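PDB 6I28: ORF98 PTP-2 from Cydia pomonella granulosis virus, which probably acts as a dual-specificity protein phosphatase, removing phosphate from tyrosine and serine or threonine residues, possibly of MAP kinases. Local coordinates for residues A[12-17]-A[117-122]; A[18-23]-A[113-118]; A[129-134]-A[140-145]. All coordinates share one frame; numbering follows the deposited sequence.

Contact 1 (A[12-17]-A[117-122])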
ATOM      1  N   THR A  12       9.396  -0.909  -6.325  1.00 25.96           N
ATOM      2  CA  THR A  12       9.748   0.446  -6.704  1.00 25.64           C
ATOM      3  C   THR A  12       9.600   1.388  -5.510  1.00 24.86           C
ATOM      4  O   THR A  12       8.611   1.308  -4.764  1.00 22.85           O
ATOM      5  CB  THR A  12       8.849   0.911  -7.841  1.00 27.24           C
ATOM      6  OG1 THR A  12       8.724  -0.115  -8.829  1.00 29.42           O
ATOM      7  CG2 THR A  12       9.410   2.159  -8.466  1.00 29.04           C
ATOM      8  N   ARG A  13      10.586   2.260  -5.315  1.00 24.57           N
ATOM      9  CA  ARG A  13      10.427   3.315  -4.328  1.00 25.61           C
ATOM     10  C   ARG A  13       9.416   4.321  -4.834  1.00 25.29           C
ATOM     11  O   ARG A  13       9.598   4.886  -5.926  1.00 25.10           O
ATOM     12  CB  ARG A  13      11.742   4.028  -4.014  1.00 27.12           C
ATOM     13  CG  ARG A  13      11.537   5.065  -2.875  1.00 26.84           C
ATOM     14  CD  ARG A  13      12.813   5.831  -2.495  1.00 27.17           C
ATOM     15  NE  ARG A  13      13.742   5.085  -1.630  1.00 27.21           N
ATOM     16  CZ  ARG A  13      13.578   4.930  -0.324  1.00 29.12           C
ATOM     17  NH1 ARG A  13      12.522   5.438   0.276  1.00 30.19           N
ATOM     18  NH2 ARG A  13      14.477   4.284   0.387  1.00 29.86           N
ATOM     19  N   ILE A  14       8.360   4.550  -4.058  1.00 24.61           N
ATOM     20  CA  ILE A  14       7.320   5.514  -4.427  1.00 24.17           C
ATOM     21  C   ILE A  14       7.607   6.915  -3.866  1.00 24.44           C
ATOM     22  O   ILE A  14       7.434   7.926  -4.557  1.00 26.39           O
ATOM     23  CB  ILE A  14       5.942   4.992  -3.940  1.00 24.25           C
ATOM     24  CG1 ILE A  14       5.604   3.626  -4.543  1.00 21.74           C
ATOM     25  CG2 ILE A  14       4.814   5.993  -4.272  1.00 27.48           C
ATOM     26  CD1 ILE A  14       5.741   3.600  -6.084  1.00 21.75           C
ATOM     27  N   ASN A  15       8.006   7.030  -2.609  1.00 24.97           N
ATOM     28  CA  ASN A  15       8.421   8.276  -1.983  1.00 25.58           C
ATOM     29  C   ASN A  15       9.386   7.913  -0.854  1.00 26.11           C
ATOM     30  O   ASN A  15       9.863   6.785  -0.788  1.00 23.73           O
ATOM     31  CB  ASN A  15       7.211   9.108  -1.536  1.00 25.52           C
ATOM     32  CG  ASN A  15       6.403   8.472  -0.433  1.00 25.08           C
ATOM     33  OD1 ASN A  15       6.831   7.520   0.240  1.00 21.69           O
ATOM     34  ND2 ASN A  15       5.201   9.015  -0.218  1.00 26.70           N
ATOM     35  N   GLN A  16       9.696   8.879   0.024  1.00 30.20           N
ATOM     36  CA  GLN A  16      10.695   8.611   1.054  1.00 36.21           C
ATOM     37  C   GLN A  16      10.222   7.569   2.058  1.00 29.29           C
ATOM     38  O   GLN A  16      11.053   7.011   2.764  1.00 30.07           O
ATOM     39  CB  GLN A  16      11.079   9.899   1.775  1.00 51.92           C
ATOM     40  CG  GLN A  16      12.274  10.635   1.101  1.00 64.64           C
ATOM     41  CD  GLN A  16      13.382   9.706   0.505  1.00 77.40           C
ATOM     42  OE1 GLN A  16      13.719   9.793  -0.685  1.00 81.28           O
ATOM     43  NE2 GLN A  16      13.926   8.816   1.338  1.00 84.47           N
ATOM     44  N   ASP A  17       8.919   7.276   2.113  1.00 23.60           N
ATOM     45  CA  ASP A  17       8.364   6.359   3.110  1.00 23.46           C
ATOM     46  C   ASP A  17       7.930   5.003   2.580  1.00 19.52           C
ATOM     47  O   ASP A  17       7.776   4.063   3.377  1.00 19.19           O
ATOM     48  CB  ASP A  17       7.107   6.967   3.782  1.00 25.85           C
ATOM     49  CG  ASP A  17       7.332   8.311   4.380  1.00 26.91           C
ATOM     50  OD1 ASP A  17       8.375   8.487   5.061  1.00 25.85           O
ATOM     51  OD2 ASP A  17       6.469   9.262   4.140  1.00 29.42           O
ATOM     52  N   TYR A 117      -3.934   5.237  -1.323  1.00 17.90           N
ATOM     53  CA  TYR A 117      -4.812   5.726  -0.270  1.00 19.83           C
ATOM     54  C   TYR A 117      -4.010   6.404   0.837  1.00 19.62           C
ATOM     55  O   TYR A 117      -4.400   7.474   1.340  1.00 17.94           O
ATOM     56  CB  TYR A 117      -5.601   4.570   0.337  1.00 21.65           C
ATOM     57  CG  TYR A 117      -6.509   5.026   1.482  1.00 19.47           C
ATOM     58  CD1 TYR A 117      -7.469   5.955   1.307  1.00 18.96           C
ATOM     59  CD2 TYR A 117      -6.363   4.501   2.744  1.00 18.03           C
ATOM     60  CE1 TYR A 117      -8.317   6.377   2.353  1.00 17.73           C
ATOM     61  CE2 TYR A 117      -7.160   4.879   3.815  1.00 17.75           C
ATOM     62  CZ  TYR A 117      -8.136   5.825   3.634  1.00 17.85           C
ATOM     63  OH  TYR A 117      -8.960   6.239   4.669  1.00 16.44           O
ATOM     64  N   TYR A 118      -2.885   5.801   1.238  1.00 15.80           N
ATOM     65  CA  TYR A 118      -2.012   6.477   2.160  1.00 18.98           C
ATOM     66  C   TYR A 118      -1.608   7.850   1.693  1.00 17.90           C
ATOM     67  O   TYR A 118      -1.639   8.792   2.486  1.00 18.13           O
ATOM     68  CB  TYR A 118      -0.781   5.626   2.481  1.00 20.34           C
ATOM     69  CG  TYR A 118       0.080   6.243   3.524  1.00 21.41           C
ATOM     70  CD1 TYR A 118      -0.256   6.080   4.860  1.00 19.46           C
ATOM     71  CD2 TYR A 118       1.184   7.054   3.221  1.00 23.92           C
ATOM     72  CE1 TYR A 118       0.464   6.644   5.845  1.00 22.82           C
ATOM     73  CE2 TYR A 118       1.957   7.608   4.271  1.00 24.20           C
ATOM     74  CZ  TYR A 118       1.556   7.415   5.577  1.00 23.78           C
ATOM     75  OH  TYR A 118       2.227   7.946   6.659  1.00 26.35           O
ATOM     76  N   ILE A 119      -1.327   8.030   0.384  1.00 18.13           N
ATOM     77  CA  ILE A 119      -0.941   9.346  -0.112  1.00 21.21           C
ATOM     78  C   ILE A 119      -2.135  10.296  -0.202  1.00 20.53           C
ATOM     79  O   ILE A 119      -2.014  11.476   0.135  1.00 18.40           O
ATOM     80  CB  ILE A 119      -0.221   9.127  -1.470  1.00 22.29           C
ATOM     81  CG1 ILE A 119       1.151   8.440  -1.227  1.00 22.60           C
ATOM     82  CG2 ILE A 119      -0.065  10.436  -2.265  1.00 24.93           C
ATOM     83  CD1 ILE A 119       1.921   8.156  -2.475  1.00 26.13           C
ATOM     84  N   MET A 120      -3.307   9.791  -0.637  1.00 19.98           N
ATOM     85  CA  MET A 120      -4.526  10.575  -0.629  1.00 21.01           C
ATOM     86  C   MET A 120      -4.829  11.124   0.748  1.00 19.92           C
ATOM     87  O   MET A 120      -5.089  12.315   0.904  1.00 22.55           O
ATOM     88  CB  MET A 120      -5.720   9.734  -1.095  1.00 22.59           C
ATOM     89  CG  MET A 120      -5.673   9.247  -2.494  1.00 23.95           C
ATOM     90  SD  MET A 120      -6.999   8.090  -2.844  1.00 27.73           S
ATOM     91  CE  MET A 120      -8.422   9.014  -2.304  1.00 40.57           C
ATOM     92  N   ARG A 121      -4.662  10.310   1.775  1.00 19.00           N
ATOM     93  CA  ARG A 121      -5.140  10.725   3.070  1.00 18.72           C
ATOM     94  C   ARG A 121      -4.119  11.556   3.851  1.00 21.23           C
ATOM     95  O   ARG A 121      -4.495  12.502   4.557  1.00 21.41           O
ATOM     96  CB  ARG A 121      -5.519   9.479   3.890  1.00 17.88           C
ATOM     97  CG  ARG A 121      -5.985   9.805   5.292  1.00 19.89           C
ATOM     98  CD  ARG A 121      -6.742   8.630   5.878  1.00 22.11           C
ATOM     99  NE  ARG A 121      -6.846   8.658   7.334  1.00 22.34           N
ATOM    100  CZ  ARG A 121      -7.519   7.749   8.056  1.00 23.44           C
ATOM    101  NH1 ARG A 121      -8.170   6.769   7.467  1.00 21.40           N
ATOM    102  NH2 ARG A 121      -7.542   7.828   9.374  1.00 25.60           N
ATOM    103  N   THR A 122      -2.836  11.257   3.721  1.00 21.91           N
ATOM    104  CA  THR A 122      -1.831  12.078   4.375  1.00 23.41           C
ATOM    105  C   THR A 122      -1.662  13.432   3.677  1.00 23.90           C
ATOM    106  O   THR A 122      -1.302  14.429   4.320  1.00 26.94           O
ATOM    107  CB  THR A 122      -0.469  11.350   4.448  1.00 23.38           C
ATOM    108  OG1 THR A 122       0.038  10.980   3.149  1.00 22.30           O
ATOM    109  CG2 THR A 122      -0.540  10.091   5.393  1.00 24.98           C
TER
HETATM  110  O   HOH W   1       3.570  10.099   5.645  1.00 46.72           O

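Contact 2 (A[18-23]-A[113-118])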
ATOM      1  N   LEU A  18       7.671   4.866   1.272  1.00 20.99           N
ATOM      2  CA  LEU A  18       6.942   3.734   0.725  1.00 21.03           C
ATOM      3  C   LEU A  18       7.626   3.123  -0.486  1.00 20.46           C
ATOM      4  O   LEU A  18       8.093   3.855  -1.367  1.00 19.83           O
ATOM      5  CB  LEU A  18       5.519   4.151   0.266  1.00 21.92           C
ATOM      6  CG  LEU A  18       4.536   4.624   1.307  1.00 23.18           C
ATOM      7  CD1 LEU A  18       3.257   5.003   0.594  1.00 23.54           C
ATOM      8  CD2 LEU A  18       4.292   3.557   2.412  1.00 23.42           C
ATOM      9  N   PHE A  19       7.688   1.790  -0.495  1.00 18.33           N
ATOM     10  CA  PHE A  19       7.905   0.930  -1.660  1.00 18.43           C
ATOM     11  C   PHE A  19       6.643   0.143  -2.001  1.00 17.37           C
ATOM     12  O   PHE A  19       5.849  -0.219  -1.124  1.00 18.57           O
ATOM     13  CB  PHE A  19       9.043  -0.062  -1.424  1.00 19.86           C
ATOM     14  CG  PHE A  19      10.363   0.570  -1.157  1.00 24.41           C
ATOM     15  CD1 PHE A  19      10.675   1.117   0.068  1.00 27.28           C
ATOM     16  CD2 PHE A  19      11.322   0.595  -2.141  1.00 27.23           C
ATOM     17  CE1 PHE A  19      11.906   1.672   0.266  1.00 31.06           C
ATOM     18  CE2 PHE A  19      12.547   1.161  -1.914  1.00 29.39           C
ATOM     19  CZ  PHE A  19      12.827   1.701  -0.730  1.00 29.76           C
ATOM     20  N   VAL A  20       6.442  -0.106  -3.298  1.00 16.67           N
ATOM     21  CA  VAL A  20       5.378  -0.991  -3.781  1.00 16.96           C
ATOM     22  C   VAL A  20       5.974  -2.054  -4.711  1.00 20.10           C
ATOM     23  O   VAL A  20       6.802  -1.753  -5.582  1.00 17.61           O
ATOM     24  CB  VAL A  20       4.279  -0.223  -4.537  1.00 15.47           C
ATOM     25  CG1 VAL A  20       3.359  -1.218  -5.172  1.00 18.59           C
ATOM     26  CG2 VAL A  20       3.599   0.738  -3.664  1.00 14.43           C
ATOM     27  N   GLY A  21       5.580  -3.302  -4.525  1.00 19.02           N
ATOM     28  CA  GLY A  21       6.065  -4.353  -5.384  1.00 20.41           C
ATOM     29  C   GLY A  21       5.204  -5.586  -5.348  1.00 21.74           C
ATOM     30  O   GLY A  21       4.105  -5.589  -4.781  1.00 21.29           O
ATOM     31  N   GLY A  22       5.736  -6.642  -5.953  1.00 21.83           N
ATOM     32  CA  GLY A  22       4.994  -7.882  -6.069  1.00 22.19           C
ATOM     33  C   GLY A  22       5.579  -9.001  -5.234  1.00 23.38           C
ATOM     34  O   GLY A  22       6.216  -8.753  -4.217  1.00 24.26           O
ATOM     35  N   PHE A  23       5.369 -10.227  -5.669  1.00 24.57           N
ATOM     36  CA  PHE A  23       5.964 -11.408  -5.059  1.00 26.88           C
ATOM     37  C   PHE A  23       5.862 -12.528  -6.079  1.00 27.83           C
ATOM     38  O   PHE A  23       4.767 -12.818  -6.600  1.00 26.60           O
ATOM     39  CB  PHE A  23       5.301 -11.800  -3.714  1.00 28.54           C
ATOM     40  CG  PHE A  23       5.930 -13.045  -3.115  1.00 30.29           C
ATOM     41  CD1 PHE A  23       7.235 -13.001  -2.636  1.00 30.28           C
ATOM     42  CD2 PHE A  23       5.243 -14.251  -3.062  1.00 31.44           C
ATOM     43  CE1 PHE A  23       7.861 -14.134  -2.135  1.00 31.08           C
ATOM     44  CE2 PHE A  23       5.860 -15.384  -2.560  1.00 32.09           C
ATOM     45  CZ  PHE A  23       7.188 -15.319  -2.110  1.00 32.29           C
ATOM     46  N   THR A 113      -3.205   0.087  -4.424  1.00 19.87           N
ATOM     47  CA  THR A 113      -4.386   0.696  -3.832  1.00 20.02           C
ATOM     48  C   THR A 113      -4.101   1.242  -2.441  1.00 17.40           C
ATOM     49  O   THR A 113      -4.453   2.375  -2.107  1.00 18.30           O
ATOM     50  CB  THR A 113      -5.519  -0.320  -3.842  1.00 20.07           C
ATOM     51  OG1 THR A 113      -5.975  -0.507  -5.204  1.00 20.70           O
ATOM     52  CG2 THR A 113      -6.760   0.138  -3.018  1.00 21.43           C
ATOM     53  N   LEU A 114      -3.439   0.455  -1.585  1.00 17.25           N
ATOM     54  CA  LEU A 114      -3.110   0.976  -0.261  1.00 18.88           C
ATOM     55  C   LEU A 114      -2.120   2.130  -0.303  1.00 18.38           C
ATOM     56  O   LEU A 114      -2.253   3.078   0.495  1.00 18.90           O
ATOM     57  CB  LEU A 114      -2.583  -0.141   0.641  1.00 16.45           C
ATOM     58  CG  LEU A 114      -2.170   0.183   2.083  1.00 16.89           C
ATOM     59  CD1 LEU A 114      -3.320   0.814   2.828  1.00 16.17           C
ATOM     60  CD2 LEU A 114      -1.649  -1.070   2.806  1.00 16.25           C
ATOM     61  N   ALA A 115      -1.098   2.046  -1.159  1.00 18.32           N
ATOM     62  CA  ALA A 115      -0.140   3.144  -1.285  1.00 18.57           C
ATOM     63  C   ALA A 115      -0.835   4.423  -1.716  1.00 19.17           C
ATOM     64  O   ALA A 115      -0.611   5.496  -1.122  1.00 19.34           O
ATOM     65  CB  ALA A 115       0.956   2.755  -2.256  1.00 18.24           C
ATOM     66  N   ILE A 116      -1.734   4.324  -2.694  1.00 19.18           N
ATOM     67  CA  ILE A 116      -2.426   5.498  -3.211  1.00 19.93           C
ATOM     68  C   ILE A 116      -3.280   6.089  -2.108  1.00 20.88           C
ATOM     69  O   ILE A 116      -3.328   7.303  -1.931  1.00 20.96           O
ATOM     70  CB  ILE A 116      -3.252   5.134  -4.461  1.00 20.88           C
ATOM     71  CG1 ILE A 116      -2.361   4.826  -5.676  1.00 22.62           C
ATOM     72  CG2 ILE A 116      -4.279   6.259  -4.817  1.00 22.89           C
ATOM     73  CD1 ILE A 116      -3.093   4.400  -6.974  1.00 24.30           C
ATOM     74  N   TYR A 117      -3.934   5.237  -1.323  1.00 17.90           N
ATOM     75  CA  TYR A 117      -4.812   5.726  -0.270  1.00 19.83           C
ATOM     76  C   TYR A 117      -4.010   6.404   0.837  1.00 19.62           C
ATOM     77  O   TYR A 117      -4.400   7.474   1.340  1.00 17.94           O
ATOM     78  CB  TYR A 117      -5.601   4.570   0.337  1.00 21.65           C
ATOM     79  CG  TYR A 117      -6.509   5.026   1.482  1.00 19.47           C
ATOM     80  CD1 TYR A 117      -7.469   5.955   1.307  1.00 18.96           C
ATOM     81  CD2 TYR A 117      -6.363   4.501   2.744  1.00 18.03           C
ATOM     82  CE1 TYR A 117      -8.317   6.377   2.353  1.00 17.73           C
ATOM     83  CE2 TYR A 117      -7.160   4.879   3.815  1.00 17.75           C
ATOM     84  CZ  TYR A 117      -8.136   5.825   3.634  1.00 17.85           C
ATOM     85  OH  TYR A 117      -8.960   6.239   4.669  1.00 16.44           O
ATOM     86  N   TYR A 118      -2.885   5.801   1.238  1.00 15.80           N
ATOM     87  CA  TYR A 118      -2.012   6.477   2.160  1.00 18.98           C
ATOM     88  C   TYR A 118      -1.608   7.850   1.693  1.00 17.90           C
ATOM     89  O   TYR A 118      -1.639   8.792   2.486  1.00 18.13           O
ATOM     90  CB  TYR A 118      -0.781   5.626   2.481  1.00 20.34           C
ATOM     91  CG  TYR A 118       0.080   6.243   3.524  1.00 21.41           C
ATOM     92  CD1 TYR A 118      -0.256   6.080   4.860  1.00 19.46           C
ATOM     93  CD2 TYR A 118       1.184   7.054   3.221  1.00 23.92           C
ATOM     94  CE1 TYR A 118       0.464   6.644   5.845  1.00 22.82           C
ATOM     95  CE2 TYR A 118       1.957   7.608   4.271  1.00 24.20           C
ATOM     96  CZ  TYR A 118       1.556   7.415   5.577  1.00 23.78           C
ATOM     97  OH  TYR A 118       2.227   7.946   6.659  1.00 26.35           O
TER

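Contact 3 (A[129-134]-A[140-145])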
ATOM      1  N   GLN A 129      -5.154  12.644  -8.491  1.00 37.59           N
ATOM      2  CA  GLN A 129      -3.870  13.264  -8.176  1.00 37.53           C
ATOM      3  C   GLN A 129      -2.906  12.265  -7.531  1.00 35.40           C
ATOM      4  O   GLN A 129      -1.720  12.204  -7.879  1.00 35.40           O
ATOM      5  CB  GLN A 129      -4.067  14.456  -7.248  1.00 38.91           C
ATOM      6  CG  GLN A 129      -2.877  15.381  -7.232  1.00 40.84           C
ATOM      7  CD  GLN A 129      -3.118  16.609  -6.394  1.00 41.99           C
ATOM      8  OE1 GLN A 129      -4.251  17.064  -6.242  1.00 43.26           O
ATOM      9  NE2 GLN A 129      -2.051  17.143  -5.818  1.00 42.63           N
ATOM     10  N   ALA A 130      -3.374  11.505  -6.538  1.00 33.17           N
ATOM     11  CA  ALA A 130      -2.481  10.541  -5.946  1.00 31.83           C
ATOM     12  C   ALA A 130      -2.101   9.445  -6.927  1.00 30.51           C
ATOM     13  O   ALA A 130      -0.977   8.934  -6.875  1.00 31.49           O
ATOM     14  CB  ALA A 130      -3.120   9.937  -4.695  1.00 30.98           C
ATOM     15  N   PHE A 131      -3.040   9.008  -7.769  1.00 27.98           N
ATOM     16  CA  PHE A 131      -2.741   7.937  -8.696  1.00 28.89           C
ATOM     17  C   PHE A 131      -1.645   8.386  -9.652  1.00 30.03           C
ATOM     18  O   PHE A 131      -0.675   7.674  -9.888  1.00 28.94           O
ATOM     19  CB  PHE A 131      -4.002   7.510  -9.443  1.00 29.71           C
ATOM     20  CG  PHE A 131      -3.717   6.732 -10.700  1.00 31.09           C
ATOM     21  CD1 PHE A 131      -3.356   5.408 -10.689  1.00 31.99           C
ATOM     22  CD2 PHE A 131      -3.824   7.362 -11.922  1.00 33.09           C
ATOM     23  CE1 PHE A 131      -3.093   4.730 -11.879  1.00 33.01           C
ATOM     24  CE2 PHE A 131      -3.550   6.689 -13.109  1.00 34.24           C
ATOM     25  CZ  PHE A 131      -3.184   5.400 -13.100  1.00 34.62           C
ATOM     26  N   GLN A 132      -1.791   9.575 -10.242  1.00 32.61           N
ATOM     27  CA  GLN A 132      -0.740  10.036 -11.141  1.00 37.91           C
ATOM     28  C   GLN A 132       0.615  10.136 -10.450  1.00 37.75           C
ATOM     29  O   GLN A 132       1.633   9.769 -11.048  1.00 38.81           O
ATOM     30  CB  GLN A 132      -1.129  11.373 -11.789  1.00 42.87           C
ATOM     31  CG  GLN A 132      -2.435  11.310 -12.613  1.00 48.11           C
ATOM     32  CD  GLN A 132      -2.282  10.590 -13.979  1.00 51.64           C
ATOM     33  OE1 GLN A 132      -3.254  10.076 -14.538  1.00 53.42           O
ATOM     34  NE2 GLN A 132      -1.060  10.534 -14.487  1.00 52.84           N
ATOM     35  N   TYR A 133       0.668  10.613  -9.204  1.00 37.48           N
ATOM     36  CA  TYR A 133       1.958  10.668  -8.514  1.00 37.74           C
ATOM     37  C   TYR A 133       2.578   9.271  -8.432  1.00 33.61           C
ATOM     38  O   TYR A 133       3.745   9.062  -8.801  1.00 34.63           O
ATOM     39  CB  TYR A 133       1.824  11.288  -7.109  1.00 42.19           C
ATOM     40  CG  TYR A 133       3.181  11.400  -6.424  1.00 46.43           C
ATOM     41  CD1 TYR A 133       3.999  12.518  -6.608  1.00 48.70           C
ATOM     42  CD2 TYR A 133       3.672  10.353  -5.629  1.00 49.67           C
ATOM     43  CE1 TYR A 133       5.255  12.609  -6.014  1.00 51.51           C
ATOM     44  CE2 TYR A 133       4.934  10.427  -5.029  1.00 52.19           C
ATOM     45  CZ  TYR A 133       5.718  11.558  -5.220  1.00 54.12           C
ATOM     46  OH  TYR A 133       6.976  11.623  -4.623  1.00 57.09           O
ATOM     47  N   VAL A 134       1.811   8.295  -7.941  1.00 29.55           N
ATOM     48  CA  VAL A 134       2.345   6.944  -7.831  1.00 28.61           C
ATOM     49  C   VAL A 134       2.703   6.372  -9.196  1.00 30.62           C
ATOM     50  O   VAL A 134       3.721   5.696  -9.343  1.00 31.01           O
ATOM     51  CB  VAL A 134       1.373   6.010  -7.074  1.00 26.48           C
ATOM     52  CG1 VAL A 134       1.860   4.611  -7.258  1.00 24.95           C
ATOM     53  CG2 VAL A 134       1.219   6.492  -5.661  1.00 25.68           C
ATOM     54  N   VAL A 140       1.098   1.510 -12.271  1.00 37.65           N
ATOM     55  CA  VAL A 140       0.132   0.739 -11.497  1.00 33.48           C
ATOM     56  C   VAL A 140      -1.215   0.821 -12.201  1.00 33.44           C
ATOM     57  O   VAL A 140      -1.438   1.680 -13.072  1.00 33.06           O
ATOM     58  CB  VAL A 140       0.040   1.263 -10.044  1.00 32.89           C
ATOM     59  CG1 VAL A 140       1.351   1.083  -9.348  1.00 31.37           C
ATOM     60  CG2 VAL A 140      -0.349   2.763 -10.087  1.00 33.63           C
ATOM     61  N   HIS A 141      -2.107  -0.093 -11.847  1.00 34.55           N
ATOM     62  CA  HIS A 141      -3.413  -0.190 -12.490  1.00 37.94           C
ATOM     63  C   HIS A 141      -4.395  -0.850 -11.522  1.00 33.90           C
ATOM     64  O   HIS A 141      -4.690  -2.047 -11.646  1.00 31.94           O
ATOM     65  CB  HIS A 141      -3.329  -0.983 -13.799  1.00 46.32           C
ATOM     66  CG  HIS A 141      -4.519  -0.794 -14.689  1.00 55.44           C
ATOM     67  ND1 HIS A 141      -5.312  -1.841 -15.110  1.00 59.43           N
ATOM     68  CD2 HIS A 141      -5.066   0.324 -15.220  1.00 58.91           C
ATOM     69  CE1 HIS A 141      -6.282  -1.380 -15.882  1.00 59.19           C
ATOM     70  NE2 HIS A 141      -6.151  -0.070 -15.972  1.00 59.28           N
ATOM     71  N   PRO A 142      -4.926  -0.099 -10.562  1.00 32.16           N
ATOM     72  CA  PRO A 142      -5.873  -0.687  -9.611  1.00 32.00           C
ATOM     73  C   PRO A 142      -7.123  -1.176 -10.316  1.00 32.07           C
ATOM     74  O   PRO A 142      -7.654  -0.525 -11.227  1.00 32.25           O
ATOM     75  CB  PRO A 142      -6.176   0.470  -8.645  1.00 32.91           C
ATOM     76  CG  PRO A 142      -4.992   1.382  -8.762  1.00 32.43           C
ATOM     77  CD  PRO A 142      -4.605   1.299 -10.226  1.00 31.26           C
ATOM     78  N   SER A 143      -7.583  -2.345  -9.908  1.00 33.69           N
ATOM     79  CA  SER A 143      -8.841  -2.836 -10.443  1.00 36.23           C
ATOM     80  C   SER A 143      -9.960  -1.829 -10.227  1.00 39.21           C
ATOM     81  O   SER A 143      -9.950  -1.054  -9.271  1.00 37.12           O
ATOM     82  CB  SER A 143      -9.215  -4.154  -9.786  1.00 35.09           C
ATOM     83  OG  SER A 143      -8.119  -5.062  -9.830  1.00 36.00           O
ATOM     84  N   GLU A 144     -10.963  -1.899 -11.098  1.00 43.76           N
ATOM     85  CA  GLU A 144     -12.030  -0.904 -11.066  1.00 47.62           C
ATOM     86  C   GLU A 144     -12.659  -0.785  -9.680  1.00 41.38           C
ATOM     87  O   GLU A 144     -12.948   0.327  -9.218  1.00 41.09           O
ATOM     88  CB  GLU A 144     -13.114  -1.234 -12.097  1.00 59.92           C
ATOM     89  CG  GLU A 144     -12.884  -0.583 -13.436  1.00 71.88           C
ATOM     90  CD  GLU A 144     -14.049  -0.788 -14.403  1.00 82.05           C
ATOM     91  OE1 GLU A 144     -13.784  -1.134 -15.578  1.00 87.12           O
ATOM     92  OE2 GLU A 144     -15.220  -0.595 -13.989  1.00 85.27           O
ATOM     93  N   HIS A 145     -12.901  -1.913  -9.002  1.00 38.41           N
ATOM     94  CA  HIS A 145     -13.568  -1.801  -7.703  1.00 37.14           C
ATOM     95  C   HIS A 145     -12.669  -1.159  -6.649  1.00 34.24           C
ATOM     96  O   HIS A 145     -13.169  -0.544  -5.694  1.00 34.19           O
ATOM     97  CB  HIS A 145     -14.086  -3.162  -7.219  1.00 39.57           C
ATOM     98  CG  HIS A 145     -13.020  -4.124  -6.809  1.00 41.72           C
ATOM     99  ND1 HIS A 145     -12.240  -4.809  -7.726  1.00 43.04           N
ATOM    100  CD2 HIS A 145     -12.633  -4.561  -5.589  1.00 42.04           C
ATOM    101  CE1 HIS A 145     -11.406  -5.608  -7.085  1.00 43.29           C
ATOM    102  NE2 HIS A 145     -11.610  -5.462  -5.786  1.00 43.62           N
TER

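Contact 1 (A[12-17]-A[117-122])
Ile119, on helix 110-123, meets Ile14 and Asn15 of the turn after strand 11-13 through the single carbon at its tip. From CB the side chain divides. CG2 lies toward Ala130 of helix 127-137, while CG1 lies beside the backbone N (chi1 -69°) and heads for the turn. The next torsion is fully extended, and CD1 is carried away from the helix. There it lies 4.0 Å from CG2 of Ile14 and 4.1 Å from ND2 of Asn15, the first an apolar contact and the second plain van der Waals packing against the amide. Ile14 turns its CG2 branch to the helix and sends its longer branch off toward Val20. Asn15 reaches toward Ile119 from the opposing side, and its amide has polar partners besides: OD1 accepts from Asp17 N at 2.8 Å, the N-H coming from above the carbonyl plane, and ND2 donates to a bound glycerol. At the edge of the contact a water lies 2.7 Å from Tyr118 OH and makes a weak, long bond to Asp17 OD2. Thr122 CG2 packs against one face of the Tyr118 ring, its rotation set by OG1 bonding back to Tyr118 O at 2.8 Å. Asn15 thus forms an Asx turn that shapes the link between the first two strands of the sheet, and the isoleucine pair seats that link on the helix that follows the phosphate-binding loop in the cysteine-phosphatase fold.

Contact 2 (A[18-23]-A[113-118])
Strand 18-21 and helix 113-118 run nearly antiparallel, with 155° between their directions and axes 9.4 Å apart at closest approach. Val20 and Ala115 have the nearest CA atoms, 7.3 Å from each other. Along the strand the side chains alternate: Leu18 and Val20 set out toward the helix, whereas Phe19 points away from it and packs on Phe33 on the other side of the sheet. Val20 meets Ala115 through CG2, the branch beside its backbone N, which comes to 3.6 Å from Ala115 CB. This closeness is consistent with the small side chain of Ala115. Leu18, extended at chi2 (178°), reaches Tyr118, about a turn beyond Ala115 on the helix; its CD1 lies 3.9 Å from Tyr118 CD2, approaching the ring obliquely. The same methyl is 4.3 Å from both CB and O of Ala115. Ile102 of the adjoining strand also touches Leu18, and Ile93 of helix 82-95 touches the Tyr118 ring. All four contacting residues are buried and their side-chain contacts are all apolar. Helix and sheet are therefore joined here by shape and the exclusion of water, as expected for the core of an alpha/beta phosphatase domain, without any directional polar bond between the two segments.

Contact 3 (A[129-134]-A[140-145])
Phe131 and Val140 lie flank to flank, their side chains running in opposing senses, with the ring's CE1 corner doing most of the touching. The ring presents its edge to the Val140 carbonyl, whose O lies near the ring plane and 3.7 Å from CE1. The same corner is 3.8 Å from Val140 CG2, and Pro142 CD comes up to it obliquely at 4.1 Å. Phe131 leaves its helix at an angle to the loop, and its chi1 of 162°, with CG opposite the backbone N, swings the ring across to it. Val134, one turn later, sets out toward the loop and lies roughly perpendicular to Val140, with CG1 4.0 Å from Val140 CG2. That CG2, held between the backbone N and the carbonyl carbon of its own residue, thereby meets both Phe131 CE1 and Val134 CG1. Val140 also packs on Ala112 and Pro142 on Thr113, both of helix 110-123. His141, between them, has a side chain that sets out away from helix 127-137, but shares a backbone hydrogen bond with Val108 in the loop ahead of helix 110-123. The contact is almost wholly apolar. Its one polar element, the ring edge facing a carbonyl oxygen, would be mildly favourable because aromatic C-H edges carry a slight positive charge.

Helix 110-123 unites the three contacts. Contacts 1 and 2 use overlapping stretches of it, share Tyr117 and Tyr118, and have centres 7 Å apart; their strands are joined by a probable hydrogen bond from Thr12 N to Val20 O at 2.8 Å. Contact 3 has its centre 12 Å from that of contact 1 and 10 Å from that of contact 2. Ile119 CD1, which carries contact 1, also lies 3.7 Å from Val134 CG2, and Phe131 CD1 is 3.9 Å from Ile116 CD1. The helix follows the loop that, by family, carries the phosphate-binding CX5R signature. A bound calcium ion lies well apart, about 10 Å from the Val20 side chain and about 11 Å from that of Pro142.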